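Local atomic coordinates of protein CsuE (Acinetobacter baumannii, PDB entry 6FJY), a protein that forms the tip adhesin of archaic chaperone-usher Csu pili, probably mediating cell attachment in biofilm formation, and is held before assembly by the chaperone CsuC. Residues Met45-Tyr50 with Pro150-Gly155; Asn57-Ala62 with Leu173-Leu178; Met206-Arg209 with Pro215-Val218; Asn253-Trp256 with Asn260-Trp263. One frame throughout, in Å; residues are numbered along the deposited sequence.

Interaction 1 (Met45-Tyr50 with Pro150-Gly155); sequences MTYLKY and PGFRRG
Arg-154 reaches from the loop 150-155 to the backbone at the start of the segment 45-50, and its guanidinium grips one carbonyl oxygen with two bonds. NH2 of Arg-154 donates to O of Met-45 over 2.7 Å, nearly straight at 162° and onto a lone pair in the carbonyl plane; a weak second bond runs from NH1 of Arg-154 to the same oxygen at 3.2 Å. The arginine chain bends at chi3 (76°), which brings both terminal nitrogens to the Met-45 carbonyl.

The aromatic contacts lie beside this grip. Tyr-47 turns the CD2-CE2 edge of its ring to the guanidinium: CE2 of Tyr-47 stands over the face of that group, 3.6 Å from CZ of Arg-154, with the two planes 72° apart. The positive group therefore meets the ring at its edge and not over its pi face, where CG of Met-45 lies instead. Phe-152 touches the root of the same side chain, its CZ 3.5 Å from CB of Tyr-47; the two rings are set obliquely, centroids 6.0 Å apart.

This surface contact joins a loop between strands 146-148 and 167-184 to strand 47-54 in an Ig-like beta sandwich. Strand 119-136 pairs with strand 47-54, and its Ser-134 bonds to NH1 of Arg-154 and touches Phe-152.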
loop_
_atom_site.group_PDB
_atom_site.type_symbol
_atom_site.label_atom_id
_atom_site.label_comp_id
_atom_site.label_asym_id
_atom_site.label_seq_id
_atom_site.Cartn_x
_atom_site.Cartn_y
_atom_site.Cartn_z
ATOM N N MET D 45 1.731 11.030 42.674
ATOM C CA MET D 45 2.540 10.128 41.873
ATOM C C MET D 45 1.662 9.156 41.104
ATOM O O MET D 45 0.679 8.628 41.628
ATOM C CB MET D 45 3.496 9.353 42.783
ATOM C CG MET D 45 4.529 8.536 42.061
ATOM S SD MET D 45 5.886 9.545 41.494
ATOM C CE MET D 45 7.150 8.301 41.520
ATOM N N THR D 46 2.024 8.917 39.855
ATOM C CA THR D 46 1.420 7.839 39.088
ATOM C C THR D 46 2.354 6.641 39.186
ATOM O O THR D 46 3.440 6.645 38.598
ATOM C CB THR D 46 1.201 8.249 37.633
ATOM O OG1 THR D 46 0.477 9.488 37.579
ATOM C CG2 THR D 46 0.444 7.155 36.891
ATOM N N TYR D 47 1.950 5.630 39.955
ATOM C CA TYR D 47 2.748 4.418 40.056
ATOM C C TYR D 47 2.394 3.488 38.913
ATOM O O TYR D 47 1.213 3.250 38.635
ATOM C CB TYR D 47 2.533 3.714 41.391
ATOM C CG TYR D 47 2.971 4.503 42.597
ATOM C CD1 TYR D 47 4.292 4.499 43.019
ATOM C CD2 TYR D 47 2.056 5.243 43.325
ATOM C CE1 TYR D 47 4.689 5.224 44.134
ATOM C CE2 TYR D 47 2.436 5.958 44.439
ATOM C CZ TYR D 47 3.752 5.948 44.842
ATOM O OH TYR D 47 4.114 6.672 45.950
ATOM N N LEU D 48 3.424 2.977 38.242
ATOM C CA LEU D 48 3.237 2.019 37.161
ATOM C C LEU D 48 4.547 1.284 36.930
ATOM O O LEU D 48 5.561 1.912 36.610
ATOM C CB LEU D 48 2.780 2.712 35.884
ATOM C CG LEU D 48 2.143 1.803 34.828
ATOM C CD1 LEU D 48 1.151 2.597 34.006
ATOM C CD2 LEU D 48 3.191 1.174 33.922
ATOM N N LYS D 49 4.523 -0.034 37.109
ATOM C CA LYS D 49 5.565 -0.923 36.629
ATOM C C LYS D 49 4.893 -2.057 35.864
ATOM O O LYS D 49 3.731 -2.392 36.114
ATOM C CB LYS D 49 6.439 -1.465 37.777
ATOM C CG LYS D 49 5.969 -2.761 38.421
ATOM C CD LYS D 49 6.937 -3.217 39.544
ATOM C CE LYS D 49 6.535 -4.573 40.121
ATOM N NZ LYS D 49 7.310 -4.978 41.334
ATOM N N TYR D 50 5.612 -2.616 34.891
ATOM C CA TYR D 50 5.069 -3.685 34.066
ATOM C C TYR D 50 6.039 -4.857 34.026
ATOM O O TYR D 50 7.211 -4.743 34.394
ATOM C CB TYR D 50 4.744 -3.218 32.629
ATOM C CG TYR D 50 5.932 -2.794 31.773
ATOM C CD1 TYR D 50 6.622 -3.715 30.989
ATOM C CD2 TYR D 50 6.340 -1.468 31.727
ATOM C CE1 TYR D 50 7.703 -3.324 30.201
ATOM C CE2 TYR D 50 7.409 -1.077 30.943
ATOM C CZ TYR D 50 8.085 -2.004 30.186
ATOM O OH TYR D 50 9.145 -1.593 29.419
ATOM N N PRO D 150 -5.241 -4.846 41.164
ATOM C CA PRO D 150 -5.739 -5.467 42.403
ATOM C C PRO D 150 -4.655 -5.614 43.464
ATOM O O PRO D 150 -3.555 -6.101 43.193
ATOM C CB PRO D 150 -6.248 -6.830 41.932
ATOM C CG PRO D 150 -5.488 -7.107 40.691
ATOM C CD PRO D 150 -5.299 -5.782 40.025
ATOM N N GLY D 151 -4.989 -5.201 44.686
ATOM C CA GLY D 151 -4.088 -5.310 45.812
ATOM C C GLY D 151 -3.139 -4.151 46.003
ATOM O O GLY D 151 -2.245 -4.243 46.853
ATOM N N PHE D 152 -3.303 -3.063 45.252
ATOM C CA PHE D 152 -2.372 -1.947 45.330
ATOM C C PHE D 152 -2.589 -1.145 46.607
ATOM O O PHE D 152 -3.726 -0.868 46.999
ATOM C CB PHE D 152 -2.514 -1.030 44.113
ATOM C CG PHE D 152 -1.242 -0.307 43.758
ATOM C CD1 PHE D 152 -0.803 0.766 44.513
ATOM C CD2 PHE D 152 -0.468 -0.728 42.690
ATOM C CE1 PHE D 152 0.377 1.411 44.208
ATOM C CE2 PHE D 152 0.707 -0.087 42.380
ATOM C CZ PHE D 152 1.130 0.988 43.140
ATOM N N ARG D 153 -1.483 -0.754 47.241
ATOM C CA ARG D 153 -1.516 0.005 48.489
ATOM C C ARG D 153 -0.514 1.150 48.390
ATOM O O ARG D 153 0.697 0.916 48.368
ATOM C CB ARG D 153 -1.207 -0.894 49.690
ATOM N N ARG D 154 -1.015 2.384 48.322
ATOM C CA ARG D 154 -0.175 3.571 48.426
ATOM C C ARG D 154 -0.001 3.930 49.897
ATOM O O ARG D 154 -0.967 3.907 50.669
ATOM C CB ARG D 154 -0.788 4.760 47.677
ATOM C CG ARG D 154 -1.138 4.513 46.210
ATOM C CD ARG D 154 -2.106 5.572 45.667
ATOM N NE ARG D 154 -1.443 6.845 45.399
ATOM C CZ ARG D 154 -0.966 7.216 44.213
ATOM N NH1 ARG D 154 -1.087 6.416 43.161
ATOM N NH2 ARG D 154 -0.368 8.392 44.079
ATOM N N GLY D 155 1.230 4.248 50.283
ATOM C CA GLY D 155 1.500 4.778 51.602
ATOM C C GLY D 155 1.884 6.240 51.525
ATOM O O GLY D 155 1.243 7.012 50.806
#

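Interaction 2 (Asn57-Ala62 with Leu173-Leu178); sequences NSFTNA and LSITVL
The strands 58-61 and 173-178 run in broadly the same direction, crossing at -54° with their axes 7.8 Å apart at closest approach, and Phe-59 and Ser-174 have the nearest CA atoms, 7.3 Å apart. They share strand 119-136 as an antiparallel partner, within an Ig-like beta sandwich, and meet through side chains without hydrogen bonding to each other.

One aromatic ring carries the contact. Phe-59 points from its strand toward 173-178 and settles over the backbone between Leu-173 and Ile-175, two residues whose side chains both point back at it. The CE2 corner comes down beside Leu-173, 3.7 Å from CB of that residue. The same corner is 3.6 Å from O of Leu-173, approached obliquely, while N of Ser-174 lies at the ring edge. Ser-174 points its CB away and touches Val-120 and Gln-122, as expected of alternating residues in a strand.

Ile-175 covers one face of the ring, its side chain meeting that of Phe-59 at about a right angle. Around them, Ala-123 and Ala-70 touch Phe-59, while Ile-108 and Leu-110 of strand 103-110 back Leu-173 and Ile-175, so the ring is part of the buried apolar interior. The extended chi2 of Ile-175 (171°) carries its terminal methyl onto the phenyl ring as a CH-pi contact: CD1 of Ile-175 sits 3.8 Å from the ring centroid of Phe-59, 13° off the ring normal.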
loop_
_atom_site.group_PDB
_atom_site.type_symbol
_atom_site.label_atom_id
_atom_site.label_comp_id
_atom_site.label_asym_id
_atom_site.label_seq_id
_atom_site.Cartn_x
_atom_site.Cartn_y
_atom_site.Cartn_z
ATOM N N ASN D 57 10.240 -10.900 19.230
ATOM C CA ASN D 57 10.748 -9.959 18.244
ATOM C C ASN D 57 10.696 -10.525 16.833
ATOM O O ASN D 57 11.087 -9.835 15.889
ATOM C CB ASN D 57 12.184 -9.550 18.591
ATOM C CG ASN D 57 12.282 -8.815 19.923
ATOM O OD1 ASN D 57 11.876 -7.658 20.043
ATOM N ND2 ASN D 57 12.836 -9.483 20.925
ATOM N N SER D 58 10.202 -11.750 16.669
ATOM C CA SER D 58 10.162 -12.434 15.384
ATOM C C SER D 58 8.722 -12.511 14.889
ATOM O O SER D 58 7.840 -12.996 15.607
ATOM C CB SER D 58 10.767 -13.835 15.494
ATOM O OG SER D 58 10.614 -14.553 14.282
ATOM N N PHE D 59 8.496 -12.033 13.667
ATOM C CA PHE D 59 7.207 -12.099 12.992
ATOM C C PHE D 59 7.348 -12.970 11.753
ATOM O O PHE D 59 8.315 -12.831 10.999
ATOM C CB PHE D 59 6.717 -10.704 12.579
ATOM C CG PHE D 59 6.402 -9.790 13.732
ATOM C CD1 PHE D 59 7.378 -9.440 14.651
ATOM C CD2 PHE D 59 5.136 -9.254 13.874
ATOM C CE1 PHE D 59 7.086 -8.598 15.703
ATOM C CE2 PHE D 59 4.841 -8.407 14.920
ATOM C CZ PHE D 59 5.817 -8.078 15.833
ATOM N N THR D 60 6.376 -13.847 11.524
ATOM C CA THR D 60 6.475 -14.851 10.473
ATOM C C THR D 60 5.403 -14.673 9.410
ATOM O O THR D 60 4.237 -14.405 9.722
ATOM C CB THR D 60 6.351 -16.255 11.046
ATOM O OG1 THR D 60 5.329 -16.266 12.046
ATOM C CG2 THR D 60 7.660 -16.693 11.652
ATOM N N ASN D 61 5.811 -14.854 8.155
ATOM C CA ASN D 61 4.879 -15.013 7.048
ATOM C C ASN D 61 4.413 -16.462 7.026
ATOM O O ASN D 61 5.234 -17.378 6.908
ATOM C CB ASN D 61 5.550 -14.638 5.729
ATOM C CG ASN D 61 4.559 -14.425 4.599
ATOM O OD1 ASN D 61 3.418 -14.882 4.659
ATOM N ND2 ASN D 61 5.000 -13.728 3.552
ATOM N N ALA D 62 3.103 -16.675 7.142
ATOM C CA ALA D 62 2.605 -18.042 7.258
ATOM C C ALA D 62 2.816 -18.862 5.993
ATOM O O ALA D 62 2.663 -20.088 6.038
ATOM C CB ALA D 62 1.119 -18.037 7.626
ATOM N N LEU D 173 0.255 -8.950 17.709
ATOM C CA LEU D 173 0.932 -7.968 16.881
ATOM C C LEU D 173 1.142 -8.550 15.491
ATOM O O LEU D 173 1.535 -9.714 15.346
ATOM C CB LEU D 173 2.277 -7.560 17.492
ATOM C CG LEU D 173 2.347 -6.532 18.626
ATOM C CD1 LEU D 173 1.326 -6.795 19.726
ATOM C CD2 LEU D 173 3.749 -6.523 19.209
ATOM N N SER D 174 0.872 -7.737 14.474
ATOM C CA SER D 174 1.004 -8.159 13.090
ATOM C C SER D 174 1.607 -7.025 12.273
ATOM O O SER D 174 1.412 -5.844 12.573
ATOM C CB SER D 174 -0.348 -8.579 12.500
ATOM O OG SER D 174 -0.183 -9.121 11.205
ATOM N N ILE D 175 2.354 -7.406 11.240
ATOM C CA ILE D 175 3.014 -6.477 10.333
ATOM C C ILE D 175 2.688 -6.903 8.909
ATOM O O ILE D 175 2.940 -8.052 8.527
ATOM C CB ILE D 175 4.540 -6.448 10.542
ATOM C CG1 ILE D 175 4.886 -5.974 11.948
ATOM C CG2 ILE D 175 5.227 -5.579 9.473
ATOM C CD1 ILE D 175 6.364 -6.136 12.286
ATOM N N THR D 176 2.129 -5.984 8.128
ATOM C CA THR D 176 1.756 -6.252 6.745
ATOM C C THR D 176 2.735 -5.520 5.827
ATOM O O THR D 176 2.743 -4.286 5.770
ATOM C CB THR D 176 0.316 -5.824 6.466
ATOM O OG1 THR D 176 -0.579 -6.569 7.303
ATOM C CG2 THR D 176 -0.032 -6.079 5.015
ATOM N N VAL D 177 3.545 -6.289 5.115
ATOM C CA VAL D 177 4.482 -5.776 4.132
ATOM C C VAL D 177 3.749 -5.653 2.808
ATOM O O VAL D 177 3.163 -6.629 2.322
ATOM C CB VAL D 177 5.695 -6.710 4.010
ATOM C CG1 VAL D 177 6.750 -6.108 3.125
ATOM C CG2 VAL D 177 6.254 -7.031 5.401
ATOM N N LEU D 178 3.779 -4.435 2.210
ATOM C CA LEU D 178 3.003 -4.114 1.027
ATOM C C LEU D 178 3.861 -4.176 -0.224
ATOM O O LEU D 178 5.053 -3.873 -0.181
ATOM C CB LEU D 178 2.393 -2.717 1.141
ATOM C CG LEU D 178 1.357 -2.561 2.254
ATOM C CD1 LEU D 178 0.898 -1.125 2.354
ATOM C CD2 LEU D 178 0.191 -3.470 1.989
#

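Interaction 3 (Met206-Arg209 with Pro215-Val218); sequences MGIR and PYYV
Segments 206-209 and 215-218 face each other at the distance of two packed layers, their nearest CA atoms, those of Ile-208 and Val-218, 9.9 Å apart, so side chains alone bridge them. Ile-208 and Tyr-216 extend from opposite directions and meet midway. Both branches of the isoleucine touch the phenol: CG2 of Ile-208 lies 3.3 Å from OH of Tyr-216, and CD1 of Ile-208 rests 3.5 Å from CE2 of Tyr-216, oblique to the ring. The end of the phenol is thus wedged into the fork of the beta-branched side chain, its oxygen also 3.3 Å from CB of Ile-208.

With chi1 at 55°, CG of Tyr-216 lies between its backbone N and carbonyl carbon, and the ring is directed inward across the sandwich. Its buried hydroxyl has a polar neighbour in Tyr-283, to which it is weakly hydrogen-bonded. CD1 of Ile-208 also meets CG2 of Val-218 at 3.9 Å, so the methyl, the valine and the ring edge of Tyr-216 meet in a three-way cluster. Farther along, Met-206 and Val-218 slide past one another; the methionine chain bends at chi3, bringing CE of Met-206 within 4.1 Å of CG1 of Val-218.

These apolar contacts lie in the core of an Ig-like beta sandwich within the Spore Coat Protein U range. Strand 202-210 pairs with strands 167-184 and 279-289, whereas strand 217-220 pairs with 263-264 and 302-311. Val-308 of strand 302-311 touches both Met-206 and Val-218, and Tyr-217, on the other face, packs on Phe-194 of the CsuC chaperone.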
loop_
_atom_site.group_PDB
_atom_site.type_symbol
_atom_site.label_atom_id
_atom_site.label_comp_id
_atom_site.label_asym_id
_atom_site.label_seq_id
_atom_site.Cartn_x
_atom_site.Cartn_y
_atom_site.Cartn_z
ATOM N N MET D 206 14.626 2.889 -19.175
ATOM C CA MET D 206 13.849 3.167 -17.976
ATOM C C MET D 206 14.117 2.064 -16.962
ATOM O O MET D 206 14.419 0.924 -17.327
ATOM C CB MET D 206 12.342 3.247 -18.283
ATOM C CG MET D 206 11.941 4.434 -19.128
ATOM S SD MET D 206 10.242 4.354 -19.653
ATOM C CE MET D 206 9.570 3.731 -18.166
ATOM N N GLY D 207 14.021 2.416 -15.681
ATOM C CA GLY D 207 14.267 1.465 -14.617
ATOM C C GLY D 207 13.126 1.401 -13.619
ATOM O O GLY D 207 12.664 2.436 -13.132
ATOM N N ILE D 208 12.665 0.188 -13.305
ATOM C CA ILE D 208 11.590 -0.018 -12.340
ATOM C C ILE D 208 12.034 -1.047 -11.306
ATOM O O ILE D 208 12.332 -2.197 -11.650
ATOM C CB ILE D 208 10.283 -0.458 -13.019
ATOM C CG1 ILE D 208 9.844 0.624 -14.008
ATOM C CG2 ILE D 208 9.209 -0.713 -11.975
ATOM C CD1 ILE D 208 8.557 0.349 -14.711
ATOM N N ARG D 209 12.069 -0.634 -10.042
ATOM C CA ARG D 209 12.435 -1.490 -8.920
ATOM C C ARG D 209 11.160 -1.834 -8.162
ATOM O O ARG D 209 10.509 -0.949 -7.595
ATOM C CB ARG D 209 13.452 -0.801 -8.009
ATOM C CG ARG D 209 14.720 -0.364 -8.745
ATOM C CD ARG D 209 15.656 0.428 -7.847
ATOM N NE ARG D 209 15.818 -0.221 -6.549
ATOM C CZ ARG D 209 15.520 0.345 -5.382
ATOM N NH1 ARG D 209 15.056 1.588 -5.338
ATOM N NH2 ARG D 209 15.704 -0.332 -4.255
ATOM N N PRO D 215 3.267 -7.637 -10.647
ATOM C CA PRO D 215 3.372 -7.437 -12.088
ATOM C C PRO D 215 2.768 -6.101 -12.470
ATOM O O PRO D 215 1.985 -5.512 -11.726
ATOM C CB PRO D 215 2.552 -8.597 -12.661
ATOM C CG PRO D 215 1.471 -8.782 -11.620
ATOM C CD PRO D 215 2.064 -8.404 -10.275
ATOM N N TYR D 216 3.125 -5.643 -13.668
ATOM C CA TYR D 216 2.601 -4.385 -14.176
ATOM C C TYR D 216 2.834 -4.327 -15.670
ATOM O O TYR D 216 3.652 -5.067 -16.224
ATOM C CB TYR D 216 3.256 -3.172 -13.515
ATOM C CG TYR D 216 4.756 -3.202 -13.631
ATOM C CD1 TYR D 216 5.519 -3.835 -12.660
ATOM C CD2 TYR D 216 5.413 -2.621 -14.713
ATOM C CE1 TYR D 216 6.884 -3.885 -12.744
ATOM C CE2 TYR D 216 6.795 -2.669 -14.808
ATOM C CZ TYR D 216 7.521 -3.303 -13.811
ATOM O OH TYR D 216 8.884 -3.377 -13.876
ATOM N N TYR D 217 2.096 -3.427 -16.305
ATOM C CA TYR D 217 2.296 -3.058 -17.693
ATOM C C TYR D 217 2.818 -1.628 -17.760
ATOM O O TYR D 217 2.422 -0.771 -16.959
ATOM C CB TYR D 217 0.993 -3.176 -18.485
ATOM C CG TYR D 217 0.494 -4.597 -18.687
ATOM C CD1 TYR D 217 1.076 -5.432 -19.637
ATOM C CD2 TYR D 217 -0.578 -5.095 -17.951
ATOM C CE1 TYR D 217 0.616 -6.728 -19.835
ATOM C CE2 TYR D 217 -1.045 -6.394 -18.143
ATOM C CZ TYR D 217 -0.442 -7.200 -19.086
ATOM O OH TYR D 217 -0.892 -8.474 -19.287
ATOM N N VAL D 218 3.714 -1.382 -18.711
ATOM C CA VAL D 218 4.270 -0.061 -18.970
ATOM C C VAL D 218 3.797 0.373 -20.345
ATOM O O VAL D 218 4.085 -0.288 -21.347
ATOM C CB VAL D 218 5.805 -0.058 -18.900
ATOM C CG1 VAL D 218 6.319 1.359 -18.878
ATOM C CG2 VAL D 218 6.290 -0.809 -17.689
#

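Interaction 4 (Asn253-Trp256 with Asn260-Trp263); sequences NDRW and NERW
A salt bridge and an edge-to-face tryptophan pair close the loop that leads from strand 242-249 to strand 263-264 of the Ig-like sandwich in the Spore Coat Protein U range. The two segments, only a few residues apart, approach most closely at Trp-256 and Glu-261, whose CA atoms are 5.2 Å apart.

The polar part lies on the outer side. NH1 of Arg-255 donates to OE1 of Glu-261 at 2.8 Å, on the syn lone pair of the carboxylate; the bond is bent to 142°, and the guanidinium and carboxylate planes are well turned from each other, so this is a single-bond, tilted bridge. Arg-255 is extended from CG to NE, and its methylene chain runs beside the glutamate, CD of Arg-255 being 3.6 Å from OE1 and OE2 of Glu-261. The rest of the guanidinium is engaged as well: NE forms a salt bridge with Asp-246 and NH2 bonds to Asn-222, which together probably fix its rotation.

The buried part is formed by the indoles. CB of Trp-256 heads away from 260-263, but with CG anti to the backbone N (chi1 -168°) the ring returns toward it. At its edge lies O of Glu-261, 3.6 Å from CD1 of Trp-256, while NE1 bonds to O of Val-218. Tyr-283 touches both tryptophans. Their planes stand 81° apart, six-membered-ring centroids 4.9 Å from each other, and the benzo edge of Trp-263 drops onto the face of Trp-256, with CE3 of Trp-263 3.7 Å from CE2 of Trp-256.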
loop_
_atom_site.group_PDB
_atom_site.type_symbol
_atom_site.label_atom_id
_atom_site.label_comp_id
_atom_site.label_asym_id
_atom_site.label_seq_id
_atom_site.Cartn_x
_atom_site.Cartn_y
_atom_site.Cartn_z
ATOM N N ASN D 253 12.018 -2.690 -34.152
ATOM C CA ASN D 253 10.994 -1.894 -34.818
ATOM C C ASN D 253 9.643 -1.970 -34.122
ATOM O O ASN D 253 8.693 -1.331 -34.580
ATOM C CB ASN D 253 10.828 -2.341 -36.278
ATOM C CG ASN D 253 12.005 -1.956 -37.155
ATOM O OD1 ASN D 253 12.712 -0.987 -36.881
ATOM N ND2 ASN D 253 12.213 -2.714 -38.227
ATOM N N ASP D 254 9.523 -2.751 -33.052
ATOM C CA ASP D 254 8.273 -2.823 -32.308
ATOM C C ASP D 254 8.011 -1.476 -31.649
ATOM O O ASP D 254 8.853 -0.967 -30.902
ATOM C CB ASP D 254 8.332 -3.928 -31.261
ATOM C CG ASP D 254 8.130 -5.300 -31.860
ATOM O OD1 ASP D 254 7.833 -5.376 -33.069
ATOM O OD2 ASP D 254 8.271 -6.297 -31.117
ATOM N N ARG D 255 6.855 -0.886 -31.924
ATOM C CA ARG D 255 6.532 0.405 -31.336
ATOM C C ARG D 255 6.128 0.244 -29.866
ATOM O O ARG D 255 5.387 -0.673 -29.511
ATOM C CB ARG D 255 5.411 1.073 -32.128
ATOM C CG ARG D 255 5.308 2.526 -31.815
ATOM C CD ARG D 255 4.219 3.215 -32.600
ATOM N NE ARG D 255 4.160 4.632 -32.252
ATOM C CZ ARG D 255 3.260 5.155 -31.428
ATOM N NH1 ARG D 255 2.334 4.378 -30.892
ATOM N NH2 ARG D 255 3.276 6.453 -31.151
ATOM N N TRP D 256 6.641 1.134 -29.009
ATOM C CA TRP D 256 6.281 1.201 -27.588
ATOM C C TRP D 256 5.225 2.283 -27.439
ATOM O O TRP D 256 5.535 3.475 -27.458
ATOM C CB TRP D 256 7.499 1.499 -26.717
ATOM C CG TRP D 256 7.289 1.309 -25.274
ATOM C CD1 TRP D 256 6.145 0.885 -24.660
ATOM C CD2 TRP D 256 8.254 1.514 -24.240
ATOM N NE1 TRP D 256 6.342 0.810 -23.303
ATOM C CE2 TRP D 256 7.630 1.191 -23.021
ATOM C CE3 TRP D 256 9.586 1.935 -24.228
ATOM C CZ2 TRP D 256 8.287 1.290 -21.796
ATOM C CZ3 TRP D 256 10.246 2.023 -23.007
ATOM C CH2 TRP D 256 9.592 1.701 -21.809
ATOM N N ASN D 260 -2.047 -2.553 -27.488
ATOM C CA ASN D 260 -1.326 -3.703 -28.010
ATOM C C ASN D 260 0.174 -3.458 -28.128
ATOM O O ASN D 260 0.911 -4.389 -28.468
ATOM C CB ASN D 260 -1.911 -4.093 -29.373
ATOM C CG ASN D 260 -3.431 -3.930 -29.426
ATOM O OD1 ASN D 260 -4.007 -3.113 -28.703
ATOM N ND2 ASN D 260 -4.081 -4.709 -30.284
ATOM N N GLU D 261 0.635 -2.236 -27.852
ATOM C CA GLU D 261 2.047 -1.873 -27.919
ATOM C C GLU D 261 2.671 -1.676 -26.542
ATOM O O GLU D 261 3.781 -1.138 -26.445
ATOM C CB GLU D 261 2.229 -0.603 -28.749
ATOM C CG GLU D 261 1.835 -0.746 -30.201
ATOM C CD GLU D 261 1.893 0.573 -30.933
ATOM O OE1 GLU D 261 2.062 1.615 -30.266
ATOM O OE2 GLU D 261 1.771 0.571 -32.174
ATOM N N ARG D 262 1.986 -2.096 -25.479
ATOM C CA ARG D 262 2.509 -1.956 -24.131
ATOM C C ARG D 262 3.655 -2.940 -23.909
ATOM O O ARG D 262 4.048 -3.702 -24.801
ATOM C CB ARG D 262 1.398 -2.166 -23.108
ATOM C CG ARG D 262 0.744 -3.529 -23.183
ATOM C CD ARG D 262 -0.470 -3.629 -22.273
ATOM N NE ARG D 262 -1.128 -4.929 -22.403
ATOM C CZ ARG D 262 -2.224 -5.288 -21.742
ATOM N NH1 ARG D 262 -2.798 -4.445 -20.890
ATOM N NH2 ARG D 262 -2.743 -6.491 -21.931
ATOM N N TRP D 263 4.200 -2.917 -22.695
ATOM C CA TRP D 263 5.372 -3.718 -22.358
ATOM C C TRP D 263 5.168 -4.243 -20.948
ATOM O O TRP D 263 5.110 -3.459 -19.996
ATOM C CB TRP D 263 6.645 -2.881 -22.461
ATOM C CG TRP D 263 7.905 -3.657 -22.654
ATOM C CD1 TRP D 263 8.079 -4.991 -22.475
ATOM C CD2 TRP D 263 9.175 -3.136 -23.072
ATOM N NE1 TRP D 263 9.380 -5.344 -22.752
ATOM C CE2 TRP D 263 10.077 -4.224 -23.120
ATOM C CE3 TRP D 263 9.638 -1.860 -23.403
ATOM C CZ2 TRP D 263 11.420 -4.075 -23.490
ATOM C CZ3 TRP D 263 10.979 -1.706 -23.766
ATOM C CH2 TRP D 263 11.851 -2.809 -23.809
#

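The four contacts are spread along an elongated two-domain chain. Interactions 2 and 3 lie in the buried cores and are almost wholly apolar; their centres are 27 Å apart, and strands 167-184 and 202-210, which carry one side of each, are neighbours. Interaction 1, at the surface, and interaction 4, partly buried, lie toward opposite ends, centres about 71 Å apart, and add arginine chemistry to aromatic packing: a grip on a backbone carbonyl in the first, a carboxylate salt bridge in the second. Interactions 3 and 4 touch directly: N of Val-218 lies 2.8 Å from O of Trp-263, probably hydrogen-bonded, and Met-206 packs on Trp-256, so the tryptophan pair continues that apolar core.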